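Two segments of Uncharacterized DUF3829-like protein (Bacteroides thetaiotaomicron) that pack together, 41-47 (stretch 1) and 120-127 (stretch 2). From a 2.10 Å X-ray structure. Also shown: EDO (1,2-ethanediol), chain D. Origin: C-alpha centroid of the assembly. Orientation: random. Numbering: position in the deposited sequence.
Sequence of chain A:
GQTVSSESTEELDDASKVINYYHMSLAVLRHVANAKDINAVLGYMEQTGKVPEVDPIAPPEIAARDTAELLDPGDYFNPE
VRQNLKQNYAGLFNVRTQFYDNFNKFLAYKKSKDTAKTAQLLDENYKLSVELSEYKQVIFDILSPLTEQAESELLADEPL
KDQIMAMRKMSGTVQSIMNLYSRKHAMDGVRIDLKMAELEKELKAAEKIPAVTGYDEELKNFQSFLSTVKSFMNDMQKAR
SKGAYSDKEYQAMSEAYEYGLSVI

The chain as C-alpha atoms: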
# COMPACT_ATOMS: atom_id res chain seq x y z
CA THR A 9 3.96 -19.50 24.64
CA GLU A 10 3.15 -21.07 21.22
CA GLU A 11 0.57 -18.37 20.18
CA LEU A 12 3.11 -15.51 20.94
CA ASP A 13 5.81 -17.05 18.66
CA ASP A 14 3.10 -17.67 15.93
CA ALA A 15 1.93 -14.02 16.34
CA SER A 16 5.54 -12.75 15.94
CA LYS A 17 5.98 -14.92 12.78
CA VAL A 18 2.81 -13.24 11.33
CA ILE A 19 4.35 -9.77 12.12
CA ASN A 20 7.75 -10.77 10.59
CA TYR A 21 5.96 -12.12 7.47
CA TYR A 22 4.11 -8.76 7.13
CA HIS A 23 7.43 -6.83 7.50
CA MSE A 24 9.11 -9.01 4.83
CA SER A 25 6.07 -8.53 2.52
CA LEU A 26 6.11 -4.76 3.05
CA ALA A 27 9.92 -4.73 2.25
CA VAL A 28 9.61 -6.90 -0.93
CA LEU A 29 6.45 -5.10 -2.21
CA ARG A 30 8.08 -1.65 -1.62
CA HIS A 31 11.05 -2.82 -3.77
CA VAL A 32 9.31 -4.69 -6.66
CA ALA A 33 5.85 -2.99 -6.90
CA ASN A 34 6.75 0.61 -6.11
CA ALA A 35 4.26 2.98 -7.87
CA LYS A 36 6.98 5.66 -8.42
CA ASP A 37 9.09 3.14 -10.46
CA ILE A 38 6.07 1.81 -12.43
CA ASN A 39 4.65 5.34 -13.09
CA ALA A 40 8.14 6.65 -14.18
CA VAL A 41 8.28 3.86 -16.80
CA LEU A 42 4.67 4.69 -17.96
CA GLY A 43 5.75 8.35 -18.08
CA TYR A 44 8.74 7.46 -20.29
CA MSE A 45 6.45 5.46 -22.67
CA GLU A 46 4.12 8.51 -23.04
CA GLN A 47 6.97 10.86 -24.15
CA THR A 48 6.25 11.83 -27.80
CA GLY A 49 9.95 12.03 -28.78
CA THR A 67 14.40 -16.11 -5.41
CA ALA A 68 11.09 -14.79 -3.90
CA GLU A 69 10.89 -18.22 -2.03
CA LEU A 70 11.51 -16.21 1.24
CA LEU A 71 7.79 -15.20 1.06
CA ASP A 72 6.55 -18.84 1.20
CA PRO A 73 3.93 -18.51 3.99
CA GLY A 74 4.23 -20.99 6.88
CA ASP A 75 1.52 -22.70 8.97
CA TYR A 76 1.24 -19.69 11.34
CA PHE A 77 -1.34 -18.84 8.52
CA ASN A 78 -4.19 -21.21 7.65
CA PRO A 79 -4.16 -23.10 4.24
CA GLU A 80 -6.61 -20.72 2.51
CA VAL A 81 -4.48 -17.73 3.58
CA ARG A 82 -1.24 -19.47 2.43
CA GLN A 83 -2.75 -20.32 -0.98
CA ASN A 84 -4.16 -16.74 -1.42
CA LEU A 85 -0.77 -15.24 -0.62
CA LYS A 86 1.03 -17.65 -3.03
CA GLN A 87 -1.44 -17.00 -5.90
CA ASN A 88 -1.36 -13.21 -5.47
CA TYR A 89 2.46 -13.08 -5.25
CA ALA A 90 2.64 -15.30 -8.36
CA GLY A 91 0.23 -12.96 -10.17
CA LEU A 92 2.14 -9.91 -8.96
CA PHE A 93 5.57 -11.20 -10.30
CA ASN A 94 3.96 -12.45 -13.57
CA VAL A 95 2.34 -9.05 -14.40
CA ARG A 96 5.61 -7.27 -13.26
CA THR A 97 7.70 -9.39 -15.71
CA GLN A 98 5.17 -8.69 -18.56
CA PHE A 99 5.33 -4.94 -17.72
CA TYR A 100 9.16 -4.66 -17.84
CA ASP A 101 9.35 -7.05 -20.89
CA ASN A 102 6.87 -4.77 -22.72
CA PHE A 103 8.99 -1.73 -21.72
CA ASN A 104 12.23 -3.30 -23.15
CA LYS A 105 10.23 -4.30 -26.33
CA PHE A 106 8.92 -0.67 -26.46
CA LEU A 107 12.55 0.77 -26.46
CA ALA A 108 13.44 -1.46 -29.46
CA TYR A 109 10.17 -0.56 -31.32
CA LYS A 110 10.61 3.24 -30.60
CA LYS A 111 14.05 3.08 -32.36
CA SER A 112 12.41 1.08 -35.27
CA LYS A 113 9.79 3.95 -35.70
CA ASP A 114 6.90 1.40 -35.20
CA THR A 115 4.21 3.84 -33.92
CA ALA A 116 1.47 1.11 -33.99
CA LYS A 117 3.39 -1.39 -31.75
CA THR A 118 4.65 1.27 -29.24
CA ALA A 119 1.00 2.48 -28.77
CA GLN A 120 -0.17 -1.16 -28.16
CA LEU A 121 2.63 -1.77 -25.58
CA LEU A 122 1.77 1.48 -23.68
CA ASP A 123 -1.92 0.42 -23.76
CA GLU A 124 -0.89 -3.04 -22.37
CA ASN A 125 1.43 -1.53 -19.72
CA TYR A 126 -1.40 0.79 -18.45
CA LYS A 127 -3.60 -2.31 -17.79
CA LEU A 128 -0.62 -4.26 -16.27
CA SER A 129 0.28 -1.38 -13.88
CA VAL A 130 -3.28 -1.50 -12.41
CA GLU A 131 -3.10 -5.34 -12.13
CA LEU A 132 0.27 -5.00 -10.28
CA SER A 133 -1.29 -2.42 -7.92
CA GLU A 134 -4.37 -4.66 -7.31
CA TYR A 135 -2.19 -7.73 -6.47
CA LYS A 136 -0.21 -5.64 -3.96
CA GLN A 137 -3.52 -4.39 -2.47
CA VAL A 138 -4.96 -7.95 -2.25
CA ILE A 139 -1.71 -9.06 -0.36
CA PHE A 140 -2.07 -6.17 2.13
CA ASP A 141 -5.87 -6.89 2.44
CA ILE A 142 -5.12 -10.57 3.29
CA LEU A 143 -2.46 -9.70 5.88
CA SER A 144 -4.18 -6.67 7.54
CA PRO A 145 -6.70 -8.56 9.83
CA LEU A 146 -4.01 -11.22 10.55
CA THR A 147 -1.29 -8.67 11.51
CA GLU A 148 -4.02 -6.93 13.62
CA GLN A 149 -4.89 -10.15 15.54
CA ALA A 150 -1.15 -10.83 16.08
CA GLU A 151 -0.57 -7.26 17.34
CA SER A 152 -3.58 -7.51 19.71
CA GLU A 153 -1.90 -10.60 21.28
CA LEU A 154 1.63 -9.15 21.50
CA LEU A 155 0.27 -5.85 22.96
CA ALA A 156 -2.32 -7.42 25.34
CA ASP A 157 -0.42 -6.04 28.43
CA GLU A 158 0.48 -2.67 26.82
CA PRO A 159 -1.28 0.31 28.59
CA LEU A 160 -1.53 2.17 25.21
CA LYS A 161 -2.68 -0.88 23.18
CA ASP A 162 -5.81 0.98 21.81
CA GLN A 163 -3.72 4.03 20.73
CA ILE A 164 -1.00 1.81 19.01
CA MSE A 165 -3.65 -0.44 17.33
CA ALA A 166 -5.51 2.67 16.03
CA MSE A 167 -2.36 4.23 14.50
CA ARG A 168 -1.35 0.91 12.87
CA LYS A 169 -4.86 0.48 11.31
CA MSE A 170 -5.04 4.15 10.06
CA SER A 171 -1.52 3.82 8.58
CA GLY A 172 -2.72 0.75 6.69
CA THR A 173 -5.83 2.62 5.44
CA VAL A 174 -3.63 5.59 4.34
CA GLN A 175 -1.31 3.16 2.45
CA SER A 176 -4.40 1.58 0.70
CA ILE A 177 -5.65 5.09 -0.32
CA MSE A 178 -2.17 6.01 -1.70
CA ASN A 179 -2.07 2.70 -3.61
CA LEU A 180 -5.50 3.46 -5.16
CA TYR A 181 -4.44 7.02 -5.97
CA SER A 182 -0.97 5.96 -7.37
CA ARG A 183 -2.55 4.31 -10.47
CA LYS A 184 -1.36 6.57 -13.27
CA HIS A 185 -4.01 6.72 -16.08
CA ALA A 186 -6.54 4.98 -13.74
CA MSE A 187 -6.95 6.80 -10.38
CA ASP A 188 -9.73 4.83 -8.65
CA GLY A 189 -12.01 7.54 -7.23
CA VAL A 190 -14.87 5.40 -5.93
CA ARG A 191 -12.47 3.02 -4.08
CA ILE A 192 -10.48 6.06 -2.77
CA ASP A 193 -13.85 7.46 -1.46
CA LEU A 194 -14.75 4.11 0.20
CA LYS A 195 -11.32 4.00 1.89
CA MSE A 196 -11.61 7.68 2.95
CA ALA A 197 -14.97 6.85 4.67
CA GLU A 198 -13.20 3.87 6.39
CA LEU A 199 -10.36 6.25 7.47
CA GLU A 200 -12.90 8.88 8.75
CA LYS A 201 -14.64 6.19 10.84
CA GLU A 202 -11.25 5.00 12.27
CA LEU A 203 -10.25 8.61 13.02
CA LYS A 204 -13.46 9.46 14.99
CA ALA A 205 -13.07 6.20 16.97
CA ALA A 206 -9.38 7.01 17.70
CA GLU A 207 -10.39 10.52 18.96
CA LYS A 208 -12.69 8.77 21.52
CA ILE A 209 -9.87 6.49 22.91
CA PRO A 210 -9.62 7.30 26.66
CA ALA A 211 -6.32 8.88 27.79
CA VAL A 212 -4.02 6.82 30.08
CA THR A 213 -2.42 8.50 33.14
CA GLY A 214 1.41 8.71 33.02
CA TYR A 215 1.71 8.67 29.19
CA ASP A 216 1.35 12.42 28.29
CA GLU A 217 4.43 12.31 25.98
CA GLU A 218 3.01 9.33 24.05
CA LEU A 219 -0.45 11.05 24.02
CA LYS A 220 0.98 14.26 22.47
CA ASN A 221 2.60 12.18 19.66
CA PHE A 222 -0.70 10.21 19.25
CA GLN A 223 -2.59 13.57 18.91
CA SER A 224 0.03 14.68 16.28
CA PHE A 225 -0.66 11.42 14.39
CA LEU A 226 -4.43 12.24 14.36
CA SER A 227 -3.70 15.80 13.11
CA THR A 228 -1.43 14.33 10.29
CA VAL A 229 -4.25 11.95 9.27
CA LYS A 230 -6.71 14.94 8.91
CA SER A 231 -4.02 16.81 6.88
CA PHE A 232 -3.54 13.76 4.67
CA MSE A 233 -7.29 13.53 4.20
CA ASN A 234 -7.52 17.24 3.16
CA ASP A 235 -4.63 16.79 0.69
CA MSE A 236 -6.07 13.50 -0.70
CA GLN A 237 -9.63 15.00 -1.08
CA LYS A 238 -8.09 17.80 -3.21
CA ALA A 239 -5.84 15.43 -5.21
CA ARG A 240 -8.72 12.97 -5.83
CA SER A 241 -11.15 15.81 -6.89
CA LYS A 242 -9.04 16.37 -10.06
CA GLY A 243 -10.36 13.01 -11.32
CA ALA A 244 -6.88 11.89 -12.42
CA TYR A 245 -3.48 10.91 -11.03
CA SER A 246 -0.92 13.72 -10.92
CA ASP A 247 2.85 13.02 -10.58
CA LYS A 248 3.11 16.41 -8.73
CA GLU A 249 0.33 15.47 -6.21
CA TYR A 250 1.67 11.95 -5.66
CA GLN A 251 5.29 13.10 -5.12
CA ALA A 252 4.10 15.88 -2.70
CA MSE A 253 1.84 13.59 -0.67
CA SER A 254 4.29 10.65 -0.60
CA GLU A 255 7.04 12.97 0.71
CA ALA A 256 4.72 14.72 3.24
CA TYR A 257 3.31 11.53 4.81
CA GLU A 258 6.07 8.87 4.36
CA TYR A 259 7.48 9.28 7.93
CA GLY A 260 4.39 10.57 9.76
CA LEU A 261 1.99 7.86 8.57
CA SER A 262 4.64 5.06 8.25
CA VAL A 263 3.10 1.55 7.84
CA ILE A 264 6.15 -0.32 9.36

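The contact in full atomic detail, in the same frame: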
# COMPACT_ATOMS: atom_id res chain seq x y z
N VAL A 41 8.17 4.66 -15.59
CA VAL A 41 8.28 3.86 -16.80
C VAL A 41 7.11 4.23 -17.74
O VAL A 41 7.34 4.48 -18.92
CB VAL A 41 8.34 2.35 -16.46
CG1 VAL A 41 8.08 1.48 -17.69
CG2 VAL A 41 9.69 2.00 -15.84
N LEU A 42 5.87 4.29 -17.20
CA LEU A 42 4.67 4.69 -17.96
C LEU A 42 4.85 6.10 -18.53
O LEU A 42 4.50 6.34 -19.69
CB LEU A 42 3.38 4.63 -17.10
CG LEU A 42 2.84 3.24 -16.75
CD1 LEU A 42 1.72 3.35 -15.72
CD2 LEU A 42 2.38 2.47 -17.99
N GLY A 43 5.44 6.98 -17.71
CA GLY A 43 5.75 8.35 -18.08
C GLY A 43 6.70 8.40 -19.26
O GLY A 43 6.45 9.14 -20.22
N TYR A 44 7.76 7.55 -19.22
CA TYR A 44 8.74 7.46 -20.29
C TYR A 44 8.07 7.03 -21.60
O TYR A 44 8.34 7.61 -22.65
CB TYR A 44 9.88 6.49 -19.93
CG TYR A 44 11.03 6.52 -20.91
CD1 TYR A 44 11.03 5.72 -22.05
CD2 TYR A 44 12.11 7.38 -20.73
CE1 TYR A 44 12.07 5.77 -22.98
CE2 TYR A 44 13.16 7.44 -21.65
CZ TYR A 44 13.14 6.62 -22.76
OH TYR A 44 14.17 6.68 -23.67
N MSE A 45 7.17 6.03 -21.52
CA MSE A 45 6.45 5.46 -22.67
C MSE A 45 5.40 6.40 -23.27
O MSE A 45 4.89 6.11 -24.36
CB MSE A 45 5.80 4.14 -22.29
CG MSE A 45 6.81 3.07 -21.96
SE MSE A 45 5.94 1.52 -21.25
CE MSE A 45 5.27 0.73 -22.88
N GLU A 46 5.07 7.50 -22.58
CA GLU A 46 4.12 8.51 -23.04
C GLU A 46 4.82 9.59 -23.85
O GLU A 46 4.20 10.19 -24.73
CB GLU A 46 3.41 9.16 -21.86
CG GLU A 46 2.36 8.28 -21.21
CD GLU A 46 1.83 8.79 -19.89
OE1 GLU A 46 2.49 9.65 -19.26
OE2 GLU A 46 0.75 8.32 -19.46
N GLN A 47 6.12 9.84 -23.53
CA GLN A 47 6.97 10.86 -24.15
C GLN A 47 6.99 10.71 -25.67
O GLN A 47 7.49 9.71 -26.20
CB GLN A 47 8.40 10.88 -23.57
CG GLN A 47 8.50 10.95 -22.03
CD GLN A 47 7.96 12.22 -21.42
OE1 GLN A 47 8.66 13.23 -21.31
NE2 GLN A 47 6.72 12.18 -20.95
N GLN A 120 0.42 0.08 -28.68
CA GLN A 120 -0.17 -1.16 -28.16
C GLN A 120 0.50 -1.55 -26.84
O GLN A 120 -0.21 -1.94 -25.90
CB GLN A 120 -0.04 -2.30 -29.19
N LEU A 121 1.85 -1.43 -26.76
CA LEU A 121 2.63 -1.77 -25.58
C LEU A 121 2.32 -0.83 -24.41
O LEU A 121 2.19 -1.30 -23.28
CB LEU A 121 4.13 -1.78 -25.89
CG LEU A 121 4.60 -2.96 -26.75
CD1 LEU A 121 5.92 -2.68 -27.41
CD2 LEU A 121 4.66 -4.26 -25.95
N LEU A 122 2.14 0.49 -24.69
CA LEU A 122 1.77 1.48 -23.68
C LEU A 122 0.38 1.16 -23.17
O LEU A 122 0.16 1.15 -21.95
CB LEU A 122 1.83 2.91 -24.23
N ASP A 123 -0.55 0.81 -24.10
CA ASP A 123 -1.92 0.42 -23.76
C ASP A 123 -1.92 -0.82 -22.86
O ASP A 123 -2.65 -0.84 -21.87
CB ASP A 123 -2.75 0.16 -25.03
CG ASP A 123 -4.23 0.37 -24.79
OD1 ASP A 123 -4.68 1.54 -24.84
OD2 ASP A 123 -4.93 -0.63 -24.53
N GLU A 124 -1.05 -1.82 -23.17
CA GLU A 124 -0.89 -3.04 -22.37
C GLU A 124 -0.31 -2.71 -20.99
O GLU A 124 -0.84 -3.19 -19.98
CB GLU A 124 0.01 -4.05 -23.09
N ASN A 125 0.75 -1.88 -20.95
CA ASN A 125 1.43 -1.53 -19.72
C ASN A 125 0.57 -0.70 -18.77
O ASN A 125 0.76 -0.86 -17.57
CB ASN A 125 2.78 -0.89 -19.98
CG ASN A 125 3.86 -1.96 -20.02
OD1 ASN A 125 3.56 -3.15 -20.20
ND2 ASN A 125 5.11 -1.62 -19.74
N TYR A 126 -0.44 0.07 -19.29
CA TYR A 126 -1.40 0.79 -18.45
C TYR A 126 -2.26 -0.22 -17.67
O TYR A 126 -2.42 -0.10 -16.46
CB TYR A 126 -2.33 1.69 -19.28
CG TYR A 126 -1.76 3.01 -19.75
CD1 TYR A 126 -1.01 3.81 -18.89
CD2 TYR A 126 -2.10 3.52 -21.00
CE1 TYR A 126 -0.55 5.06 -19.29
CE2 TYR A 126 -1.66 4.78 -21.40
CZ TYR A 126 -0.87 5.54 -20.55
OH TYR A 126 -0.43 6.75 -20.98
N LYS A 127 -2.79 -1.24 -18.38
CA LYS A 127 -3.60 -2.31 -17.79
C LYS A 127 -2.76 -3.14 -16.79
O LYS A 127 -3.23 -3.43 -15.68
CB LYS A 127 -4.17 -3.22 -18.89
C1 EDO D . -1.35 10.47 -16.72
O1 EDO D . -1.46 9.18 -17.36
C2 EDO D . -1.55 10.38 -15.21
O2 EDO D . -2.89 10.04 -14.77

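Met45 forms the apolar centre. It is modelled as selenomethionine, with SE in place of sulfur, and it is buried. Its CA-to-CB bond points toward the other helix. The side chain takes m, t and p rotamers at chi1, chi2 and chi3. The last of these turns leaves the terminal methyl against the backbone of the second helix. Met45 CE lies 3.6 Å from Leu122 N and 3.7 Å from Leu121 C, so it sits over the peptide link between these two residues. It also packs on their side chains, with Met45 CE 4.1 Å from Leu121 CB and 4.3 Å from Leu122 CB. Leu122 points toward the first helix, but its side chain is not modelled beyond CB. Its full packing therefore cannot be described.

The two helical segments that meet here are far apart in sequence and run nearly antiparallel, with 158° between their N-to-C directions. Their axes come no nearer than 10.2 Å, and side chains of the first helix reach across to the second. The nearest CA atoms across the contact are Met45 CA and Leu122 CA, 6.2 Å apart. The contact is small, burying 359 Å² with both sides summed.

One turn along the second helix, Asn125 meets the selenium. Met45 SE is 3.6 Å from Asn125 ND2, a packing contact. The amide of Asn125 is not left unsatisfied, because both OD1 and ND2 are hydrogen-bonded elsewhere in the structure. Its chi1 of -91° lies between the usual wells.

Leu42 lies one turn before Met45 and also points toward the second helix. It is buried, with an m, t rotamer. Its CD2 methyl reaches both Asn125 and Tyr126. Leu42 CD2 is 3.7 Å from Asn125 O and 3.9 Å from Asn125 CB. The same Leu42 CD2 is 3.8 Å from Tyr126 CD1, an apolar contact in which the methyl approaches the ring obliquely.

Tyr126 links this apolar packing to the polar edge. Its CA-to-CB bond points sideways, yet the end of its side chain comes nearer to the first helix. The ring carries the hydroxyl to Glu46, whose CA-to-CB bond is also sideways and whose end likewise comes nearer. Tyr126 OH donates a hydrogen bond to Glu46 OE2. At 2.5 Å between Tyr126 OH and Glu46 OE2, it is very short. The carboxylate oxygen lies at the ring edge, near the ring plane. This is the only hydrogen bond between the two segments.

Glu46 OE2 also accepts a hydrogen bond from the bound 1,2-ethanediol, with 3.2 Å between EDO O1 and Glu46 OE2. The diol probably comes from the crystallisation liquor. The other carboxylate oxygen, Glu46 OE1, is hydrogen-bonded elsewhere in the structure. Beyond this edge, Gln47 is out of reach of the second helix. Its side chain turns back on its own segment, where Gln47 NE2 makes a weak hydrogen bond of 3.1 Å to Gly43 O.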